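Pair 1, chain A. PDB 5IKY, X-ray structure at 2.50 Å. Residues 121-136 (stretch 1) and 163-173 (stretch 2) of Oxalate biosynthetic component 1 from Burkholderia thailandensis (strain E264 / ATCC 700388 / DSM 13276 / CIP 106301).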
# COMPACT_ATOMS: atom_id res chain seq x y z
N GLU A 121 30.75 6.77 -21.63
CA GLU A 121 30.62 8.07 -22.28
C GLU A 121 31.78 8.35 -23.24
O GLU A 121 31.70 9.26 -24.06
CB GLU A 121 30.52 9.18 -21.23
CG GLU A 121 29.09 9.48 -20.80
CD GLU A 121 29.02 10.56 -19.73
OE1 GLU A 121 29.95 10.65 -18.90
OE2 GLU A 121 28.03 11.33 -19.72
N ARG A 122 32.85 7.57 -23.12
CA ARG A 122 33.97 7.68 -24.04
C ARG A 122 33.56 7.31 -25.46
O ARG A 122 34.10 7.84 -26.43
CB ARG A 122 35.13 6.79 -23.58
CG ARG A 122 35.98 7.37 -22.48
CD ARG A 122 37.27 6.59 -22.33
NE ARG A 122 38.26 7.28 -21.50
CZ ARG A 122 39.54 6.93 -21.43
NH1 ARG A 122 39.99 5.90 -22.13
NH2 ARG A 122 40.37 7.61 -20.65
N LEU A 123 32.61 6.39 -25.57
CA LEU A 123 32.11 5.97 -26.87
C LEU A 123 31.38 7.12 -27.56
O LEU A 123 30.60 7.85 -26.93
CB LEU A 123 31.19 4.76 -26.73
CG LEU A 123 31.86 3.46 -26.29
CD1 LEU A 123 30.83 2.41 -25.93
CD2 LEU A 123 32.79 2.95 -27.39
N SER A 124 31.64 7.29 -28.85
CA SER A 124 31.05 8.39 -29.61
C SER A 124 29.59 8.11 -29.94
O SER A 124 28.72 8.94 -29.67
CB SER A 124 31.84 8.63 -30.90
OG SER A 124 33.23 8.76 -30.63
N SER A 125 29.33 6.95 -30.53
CA SER A 125 27.98 6.57 -30.94
C SER A 125 27.06 6.38 -29.74
O SER A 125 27.31 5.53 -28.88
CB SER A 125 28.02 5.29 -31.77
OG SER A 125 26.72 4.85 -32.11
N VAL A 126 25.99 7.16 -29.69
CA VAL A 126 25.02 7.06 -28.60
C VAL A 126 24.15 5.81 -28.79
O VAL A 126 23.62 5.26 -27.82
CB VAL A 126 24.14 8.32 -28.50
CG1 VAL A 126 23.22 8.44 -29.71
CG2 VAL A 126 23.32 8.32 -27.21
N ASP A 127 24.01 5.36 -30.03
CA ASP A 127 23.22 4.18 -30.32
C ASP A 127 23.92 2.92 -29.83
O ASP A 127 23.29 1.99 -29.35
CB ASP A 127 22.92 4.08 -31.82
CG ASP A 127 22.06 2.88 -32.16
OD1 ASP A 127 20.88 2.85 -31.74
OD2 ASP A 127 22.55 1.96 -32.86
N LEU A 128 25.25 2.91 -29.96
CA LEU A 128 26.06 1.79 -29.49
C LEU A 128 25.98 1.67 -27.97
O LEU A 128 25.88 0.57 -27.44
CB LEU A 128 27.51 1.96 -29.93
CG LEU A 128 28.49 0.89 -29.42
CD1 LEU A 128 28.18 -0.46 -30.06
CD2 LEU A 128 29.93 1.30 -29.69
N VAL A 129 26.03 2.81 -27.28
CA VAL A 129 25.97 2.84 -25.83
C VAL A 129 24.67 2.22 -25.32
O VAL A 129 24.68 1.42 -24.38
CB VAL A 129 26.09 4.27 -25.28
CG1 VAL A 129 25.97 4.28 -23.77
CG2 VAL A 129 27.41 4.90 -25.72
N ARG A 130 23.55 2.58 -25.95
CA ARG A 130 22.25 2.06 -25.57
C ARG A 130 22.19 0.54 -25.66
O ARG A 130 21.76 -0.13 -24.73
CB ARG A 130 21.15 2.66 -26.45
CG ARG A 130 20.96 4.15 -26.29
CD ARG A 130 19.63 4.57 -26.88
NE ARG A 130 19.36 5.98 -26.67
CZ ARG A 130 19.40 6.90 -27.63
NH1 ARG A 130 19.69 6.54 -28.87
NH2 ARG A 130 19.14 8.17 -27.35
N GLN A 131 22.63 0.02 -26.80
CA GLN A 131 22.59 -1.42 -27.04
C GLN A 131 23.46 -2.17 -26.03
O GLN A 131 23.13 -3.28 -25.63
CB GLN A 131 23.04 -1.73 -28.47
CG GLN A 131 22.17 -1.06 -29.53
CD GLN A 131 22.68 -1.31 -30.94
OE1 GLN A 131 23.38 -2.28 -31.20
NE2 GLN A 131 22.32 -0.42 -31.86
N ILE A 132 24.56 -1.55 -25.63
CA ILE A 132 25.42 -2.11 -24.59
C ILE A 132 24.69 -2.11 -23.25
O ILE A 132 24.60 -3.14 -22.58
CB ILE A 132 26.74 -1.32 -24.47
CG1 ILE A 132 27.60 -1.53 -25.71
CG2 ILE A 132 27.50 -1.75 -23.22
CD1 ILE A 132 28.89 -0.74 -25.70
N VAL A 133 24.16 -0.95 -22.87
CA VAL A 133 23.40 -0.82 -21.64
C VAL A 133 22.20 -1.76 -21.63
O VAL A 133 21.92 -2.40 -20.62
CB VAL A 133 22.92 0.63 -21.42
CG1 VAL A 133 21.97 0.71 -20.24
CG2 VAL A 133 24.11 1.56 -21.22
N LEU A 134 21.51 -1.85 -22.76
CA LEU A 134 20.34 -2.72 -22.85
C LEU A 134 20.72 -4.20 -22.80
O LEU A 134 19.99 -5.01 -22.22
CB LEU A 134 19.55 -2.43 -24.13
CG LEU A 134 18.71 -1.15 -24.12
CD1 LEU A 134 17.87 -1.04 -25.38
CD2 LEU A 134 17.83 -1.10 -22.88
N GLN A 135 21.86 -4.55 -23.39
CA GLN A 135 22.31 -5.94 -23.37
C GLN A 135 22.73 -6.38 -21.98
O GLN A 135 22.35 -7.46 -21.52
CB GLN A 135 23.46 -6.16 -24.35
CG GLN A 135 23.03 -6.77 -25.67
CD GLN A 135 22.51 -8.19 -25.53
OE1 GLN A 135 22.68 -8.83 -24.50
NE2 GLN A 135 21.86 -8.68 -26.58
N LEU A 136 23.52 -5.55 -21.30
CA LEU A 136 24.02 -5.90 -19.98
C LEU A 136 22.88 -5.94 -18.96
O LEU A 136 22.84 -6.83 -18.11
CB LEU A 136 25.11 -4.93 -19.53
CG LEU A 136 26.40 -4.97 -20.36
CD1 LEU A 136 27.52 -4.22 -19.67
CD2 LEU A 136 26.82 -6.40 -20.65
N ASP A 163 29.90 -8.59 -33.23
CA ASP A 163 29.33 -7.35 -33.73
C ASP A 163 29.51 -6.22 -32.72
O ASP A 163 29.85 -5.09 -33.09
CB ASP A 163 27.84 -7.55 -34.06
CG ASP A 163 27.34 -6.57 -35.10
OD1 ASP A 163 27.45 -6.89 -36.31
OD2 ASP A 163 26.84 -5.50 -34.72
N PHE A 164 29.28 -6.53 -31.45
CA PHE A 164 29.52 -5.56 -30.38
C PHE A 164 30.99 -5.18 -30.29
O PHE A 164 31.33 -4.00 -30.17
CB PHE A 164 29.06 -6.13 -29.03
CG PHE A 164 27.62 -5.84 -28.71
CD1 PHE A 164 27.24 -4.59 -28.24
CD2 PHE A 164 26.65 -6.81 -28.85
CE1 PHE A 164 25.92 -4.31 -27.94
CE2 PHE A 164 25.33 -6.54 -28.54
CZ PHE A 164 24.97 -5.29 -28.09
N VAL A 165 31.86 -6.18 -30.36
CA VAL A 165 33.29 -5.98 -30.19
C VAL A 165 33.89 -5.11 -31.30
O VAL A 165 34.69 -4.22 -31.03
CB VAL A 165 34.04 -7.33 -30.14
CG1 VAL A 165 35.52 -7.11 -29.88
CG2 VAL A 165 33.43 -8.23 -29.08
N GLU A 166 33.49 -5.38 -32.54
CA GLU A 166 33.96 -4.61 -33.68
C GLU A 166 33.60 -3.14 -33.55
O GLU A 166 34.47 -2.27 -33.62
CB GLU A 166 33.37 -5.15 -34.98
CG GLU A 166 33.68 -6.61 -35.27
CD GLU A 166 32.74 -7.20 -36.30
OE1 GLU A 166 31.93 -6.43 -36.87
OE2 GLU A 166 32.80 -8.42 -36.54
N ARG A 167 32.31 -2.87 -33.36
CA ARG A 167 31.81 -1.51 -33.24
C ARG A 167 32.44 -0.79 -32.05
O ARG A 167 32.70 0.41 -32.11
CB ARG A 167 30.29 -1.52 -33.13
CG ARG A 167 29.60 -2.05 -34.37
CD ARG A 167 28.14 -2.39 -34.11
NE ARG A 167 27.38 -1.24 -33.62
CZ ARG A 167 26.19 -1.33 -33.05
NH1 ARG A 167 25.61 -2.52 -32.89
NH2 ARG A 167 25.56 -0.24 -32.63
N MET A 168 32.69 -1.53 -30.98
CA MET A 168 33.37 -0.98 -29.82
C MET A 168 34.81 -0.60 -30.18
O MET A 168 35.27 0.49 -29.85
CB MET A 168 33.37 -1.97 -28.65
CG MET A 168 32.39 -1.62 -27.54
SD MET A 168 32.47 -2.75 -26.15
CE MET A 168 31.92 -4.28 -26.91
N ARG A 169 35.50 -1.51 -30.86
CA ARG A 169 36.88 -1.27 -31.28
C ARG A 169 36.97 -0.14 -32.30
O ARG A 169 37.91 0.65 -32.28
CB ARG A 169 37.49 -2.55 -31.86
CG ARG A 169 39.01 -2.54 -31.88
CD ARG A 169 39.56 -3.66 -32.75
NE ARG A 169 38.98 -4.95 -32.43
CZ ARG A 169 39.45 -5.78 -31.50
NH1 ARG A 169 38.85 -6.94 -31.28
NH2 ARG A 169 40.51 -5.43 -30.78
N ALA A 170 35.99 -0.08 -33.19
CA ALA A 170 35.96 0.95 -34.23
C ALA A 170 35.65 2.32 -33.64
O ALA A 170 36.35 3.29 -33.93
CB ALA A 170 34.93 0.59 -35.30
N ASP A 171 34.61 2.39 -32.83
CA ASP A 171 34.23 3.64 -32.17
C ASP A 171 35.35 4.12 -31.25
O ASP A 171 35.78 5.26 -31.32
CB ASP A 171 32.94 3.47 -31.37
CG ASP A 171 32.39 4.78 -30.85
OD1 ASP A 171 32.99 5.36 -29.92
OD2 ASP A 171 31.34 5.24 -31.35
N ASN A 172 35.81 3.22 -30.38
CA ASN A 172 36.89 3.56 -29.46
C ASN A 172 37.61 2.30 -28.99
O ASN A 172 37.15 1.61 -28.07
CB ASN A 172 36.35 4.34 -28.26
CG ASN A 172 37.42 5.17 -27.57
OD1 ASN A 172 38.58 4.77 -27.49
ND2 ASN A 172 37.02 6.33 -27.07
N ALA A 173 38.74 2.00 -29.63
CA ALA A 173 39.53 0.82 -29.31
C ALA A 173 40.13 0.88 -27.88
O ALA A 173 40.72 -0.08 -27.42
CB ALA A 173 40.63 0.62 -30.35
O HOH W 1 35.23 7.22 -29.81
O HOH W 2 25.21 -5.14 -31.92

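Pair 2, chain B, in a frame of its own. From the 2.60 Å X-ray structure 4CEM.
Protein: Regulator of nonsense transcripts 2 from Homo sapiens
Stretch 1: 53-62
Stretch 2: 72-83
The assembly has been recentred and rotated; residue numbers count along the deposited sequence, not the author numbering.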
# COMPACT_ATOMS: atom_id res chain seq x y z
N LYS B 53 -13.26 3.26 31.97
CA LYS B 53 -11.86 2.88 32.20
C LYS B 53 -11.39 1.91 31.11
O LYS B 53 -10.42 2.18 30.40
CB LYS B 53 -11.65 2.24 33.59
CG LYS B 53 -12.56 2.76 34.70
CD LYS B 53 -12.02 2.43 36.09
CE LYS B 53 -13.05 2.71 37.19
NZ LYS B 53 -12.45 2.95 38.53
N LYS B 54 -12.12 0.80 30.95
CA LYS B 54 -11.68 -0.29 30.08
C LYS B 54 -11.77 0.08 28.61
O LYS B 54 -10.82 -0.13 27.85
CB LYS B 54 -12.45 -1.57 30.38
CG LYS B 54 -12.27 -2.01 31.83
CD LYS B 54 -12.03 -3.50 32.02
CE LYS B 54 -11.30 -3.75 33.33
NZ LYS B 54 -11.42 -5.15 33.80
N ASN B 55 -12.89 0.65 28.21
CA ASN B 55 -13.05 1.09 26.83
C ASN B 55 -12.03 2.14 26.42
O ASN B 55 -11.57 2.14 25.28
CB ASN B 55 -14.46 1.59 26.57
CG ASN B 55 -15.43 0.46 26.33
OD1 ASN B 55 -15.71 0.10 25.19
ND2 ASN B 55 -15.92 -0.14 27.41
N THR B 56 -11.66 3.01 27.35
CA THR B 56 -10.66 4.04 27.06
C THR B 56 -9.29 3.40 26.97
O THR B 56 -8.52 3.73 26.07
CB THR B 56 -10.66 5.17 28.11
OG1 THR B 56 -11.98 5.71 28.21
CG2 THR B 56 -9.68 6.27 27.72
N ALA B 57 -9.00 2.48 27.88
CA ALA B 57 -7.75 1.73 27.84
C ALA B 57 -7.60 1.06 26.47
O ALA B 57 -6.57 1.18 25.81
CB ALA B 57 -7.71 0.68 28.94
N PHE B 58 -8.67 0.39 26.04
CA PHE B 58 -8.66 -0.32 24.77
C PHE B 58 -8.41 0.62 23.60
O PHE B 58 -7.56 0.34 22.76
CB PHE B 58 -9.95 -1.11 24.57
CG PHE B 58 -9.93 -1.96 23.34
CD1 PHE B 58 -9.05 -3.03 23.25
CD2 PHE B 58 -10.77 -1.69 22.27
CE1 PHE B 58 -9.00 -3.81 22.11
CE2 PHE B 58 -10.74 -2.48 21.13
CZ PHE B 58 -9.86 -3.55 21.06
N VAL B 59 -9.14 1.74 23.56
CA VAL B 59 -8.93 2.74 22.51
C VAL B 59 -7.48 3.20 22.43
O VAL B 59 -6.98 3.51 21.35
CB VAL B 59 -9.84 3.97 22.69
CG1 VAL B 59 -9.41 5.12 21.78
CG2 VAL B 59 -11.29 3.59 22.41
N LYS B 60 -6.80 3.24 23.57
CA LYS B 60 -5.41 3.65 23.60
C LYS B 60 -4.51 2.58 23.02
O LYS B 60 -3.58 2.88 22.27
CB LYS B 60 -4.97 3.99 25.02
CG LYS B 60 -3.69 4.79 25.07
CD LYS B 60 -3.30 5.12 26.50
CE LYS B 60 -1.96 5.84 26.56
NZ LYS B 60 -1.57 6.12 27.97
N LYS B 61 -4.77 1.31 23.36
CA LYS B 61 -4.00 0.19 22.80
C LYS B 61 -4.10 0.14 21.29
O LYS B 61 -3.14 -0.22 20.61
CB LYS B 61 -4.48 -1.14 23.39
CG LYS B 61 -3.76 -1.52 24.67
CD LYS B 61 -4.60 -2.45 25.52
CE LYS B 61 -3.92 -2.72 26.86
NZ LYS B 61 -4.84 -2.43 28.01
N LEU B 62 -5.26 0.52 20.76
CA LEU B 62 -5.45 0.57 19.31
C LEU B 62 -4.51 1.54 18.58
O LEU B 62 -4.45 1.53 17.34
CB LEU B 62 -6.91 0.92 18.97
CG LEU B 62 -7.94 -0.19 19.15
CD1 LEU B 62 -9.37 0.34 19.02
CD2 LEU B 62 -7.68 -1.31 18.15
N SER B 72 -4.69 -10.95 21.80
CA SER B 72 -4.92 -10.18 23.02
C SER B 72 -5.91 -9.03 22.80
O SER B 72 -6.85 -8.86 23.59
CB SER B 72 -3.60 -9.66 23.59
OG SER B 72 -2.81 -9.07 22.59
N LEU B 73 -5.73 -8.28 21.72
CA LEU B 73 -6.67 -7.20 21.40
C LEU B 73 -8.04 -7.75 21.02
O LEU B 73 -9.08 -7.15 21.35
CB LEU B 73 -6.12 -6.32 20.28
CG LEU B 73 -4.85 -5.57 20.66
CD1 LEU B 73 -4.31 -4.79 19.47
CD2 LEU B 73 -5.13 -4.65 21.83
N SER B 74 -8.06 -8.90 20.37
CA SER B 74 -9.32 -9.58 20.07
C SER B 74 -10.04 -9.99 21.34
O SER B 74 -11.24 -9.81 21.45
CB SER B 74 -9.07 -10.78 19.17
OG SER B 74 -8.70 -10.35 17.87
N HIS B 75 -9.30 -10.54 22.30
CA HIS B 75 -9.87 -10.98 23.57
C HIS B 75 -10.51 -9.82 24.30
O HIS B 75 -11.65 -9.91 24.73
CB HIS B 75 -8.79 -11.61 24.44
CG HIS B 75 -9.25 -11.92 25.84
ND1 HIS B 75 -9.16 -11.03 26.85
CD2 HIS B 75 -9.80 -13.08 26.39
CE1 HIS B 75 -9.63 -11.58 27.98
NE2 HIS B 75 -10.03 -12.83 27.70
N ASP B 76 -9.79 -8.71 24.41
CA ASP B 76 -10.35 -7.53 25.04
C ASP B 76 -11.56 -7.04 24.27
O ASP B 76 -12.62 -6.81 24.87
CB ASP B 76 -9.32 -6.40 25.11
CG ASP B 76 -8.17 -6.72 26.05
OD1 ASP B 76 -8.30 -7.67 26.87
OD2 ASP B 76 -7.13 -6.03 25.95
N PHE B 77 -11.42 -6.89 22.96
CA PHE B 77 -12.53 -6.44 22.12
C PHE B 77 -13.83 -7.18 22.43
O PHE B 77 -14.88 -6.55 22.60
CB PHE B 77 -12.18 -6.61 20.64
CG PHE B 77 -13.29 -6.19 19.71
CD1 PHE B 77 -13.38 -4.88 19.27
CD2 PHE B 77 -14.23 -7.11 19.27
CE1 PHE B 77 -14.39 -4.49 18.41
CE2 PHE B 77 -15.24 -6.73 18.40
CZ PHE B 77 -15.32 -5.41 17.97
N ASN B 78 -13.77 -8.51 22.53
CA ASN B 78 -14.99 -9.29 22.68
C ASN B 78 -15.73 -9.07 23.99
O ASN B 78 -16.92 -9.39 24.09
CB ASN B 78 -14.74 -10.78 22.45
CG ASN B 78 -14.59 -11.11 20.96
OD1 ASN B 78 -15.41 -10.69 20.14
ND2 ASN B 78 -13.53 -11.84 20.62
N GLY B 79 -15.05 -8.51 24.99
CA GLY B 79 -15.64 -8.27 26.30
C GLY B 79 -16.19 -6.87 26.53
O GLY B 79 -16.93 -6.64 27.49
N LEU B 80 -15.82 -5.94 25.65
CA LEU B 80 -16.18 -4.54 25.80
C LEU B 80 -17.42 -4.17 24.99
O LEU B 80 -17.66 -4.70 23.92
CB LEU B 80 -15.02 -3.66 25.30
CG LEU B 80 -13.64 -3.79 25.93
CD1 LEU B 80 -12.70 -2.79 25.29
CD2 LEU B 80 -13.71 -3.55 27.43
N ASN B 81 -18.21 -3.24 25.53
CA ASN B 81 -19.27 -2.58 24.76
C ASN B 81 -18.71 -1.27 24.26
O ASN B 81 -18.66 -0.29 25.00
CB ASN B 81 -20.52 -2.35 25.61
CG ASN B 81 -21.65 -1.71 24.82
OD1 ASN B 81 -21.44 -1.10 23.78
ND2 ASN B 81 -22.87 -1.86 25.32
N LEU B 82 -18.29 -1.25 23.00
CA LEU B 82 -17.65 -0.07 22.40
C LEU B 82 -18.64 0.83 21.66
O LEU B 82 -18.23 1.73 20.93
CB LEU B 82 -16.50 -0.53 21.48
CG LEU B 82 -15.23 -1.03 22.18
CD1 LEU B 82 -14.49 -2.05 21.33
CD2 LEU B 82 -14.29 0.12 22.54
N SER B 83 -19.94 0.59 21.86
CA SER B 83 -21.00 1.36 21.21
C SER B 83 -20.79 2.87 21.21
O SER B 83 -21.08 3.52 20.22
CB SER B 83 -22.36 1.07 21.84
OG SER B 83 -22.87 -0.17 21.41

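Both pairs are built on two helices that run roughly antiparallel. In pair 1 the helix directions differ by 141° and the axes approach to 11.0 Å; in pair 2 the values are 149° and 10.7 Å. Fourteen central residues superpose with an RMSD of 0.5 Å, so that A:Ser125 to A:Ile132 match B:Asn55 to B:Leu62, and A:Asp163 to A:Asp171 match B:Ser72 to B:Leu80.

A:Leu128 and B:Phe58 match, both pointing toward the partner stretch with chi1 in the t well; B:Phe58 is the most covered residue of pair 2, whereas in pair 1 the burial is spread over A:Phe164, A:Asp171, A:Arg167 and A:Leu128. A:Leu128 is the smaller side chain: its CD2 lies 4.1 Å from A:Met168 CA and 4.1 Å from A:Asp171 CB. B:Phe58 fills the equivalent space with an aromatic ring, its CZ 3.9 Å from B:Phe77 CB and its CE1 4.0 Å from B:Leu73 CD2. A:Phe164, matched by B:Leu73, brings its CE1 to 3.9 Å from A:Ile132 CG1 and its CZ to 3.4 Å from A:Gln135 CG. Ring and leucine are thus swapped between these two matched positions.

A marked chemical difference lies at A:Asp171 and B:Leu80, whose CA atoms fall 0.5 Å apart. The carboxylate of A:Asp171 accepts two backbone hydrogen bonds, from A:Ser124 N to OD1 (2.6 Å) and from A:Ser125 N to OD2 (2.8 Å), tying the second helix to the segment leading into the first. A:Ser125 also caps its own helix, its OG accepting from A:Leu128 N at 3.2 Å. Water 1 extends the polar cluster, lying 2.7 Å from A:Ser124 OG and donating to A:Asp171 O at 2.5 Å. B:Leu80 also points toward the other stretch, but packs with hydrocarbon: its CD1 lies 3.3 Å from B:Phe58 CB and its CD2 3.8 Å from B:Lys54 CB.

A second polar link in pair 1 involves A:Arg167, whose NH1 donates to A:Gln131 OE1 at 2.8 Å, at the edge of the guanidinium, while A:Leu128 CD1 covers one face, 3.7 Å from NH2. A long salt bridge joins A:Asp127 OD2 to A:Arg167 NH2 at 3.7 Å. The corresponding B:Lys61 and B:Asp76 carry opposite charges, yet B:Lys61 CD comes no nearer than 4.4 Å to B:Asp76 OD2, and B:Asp76 instead packs its CB 3.9 Å from B:Phe58 CD1. No hydrogen bond crosses pair 2, whose 508 Å² of buried surface, against 645 Å² in pair 1, centres on the B:Phe58 ring.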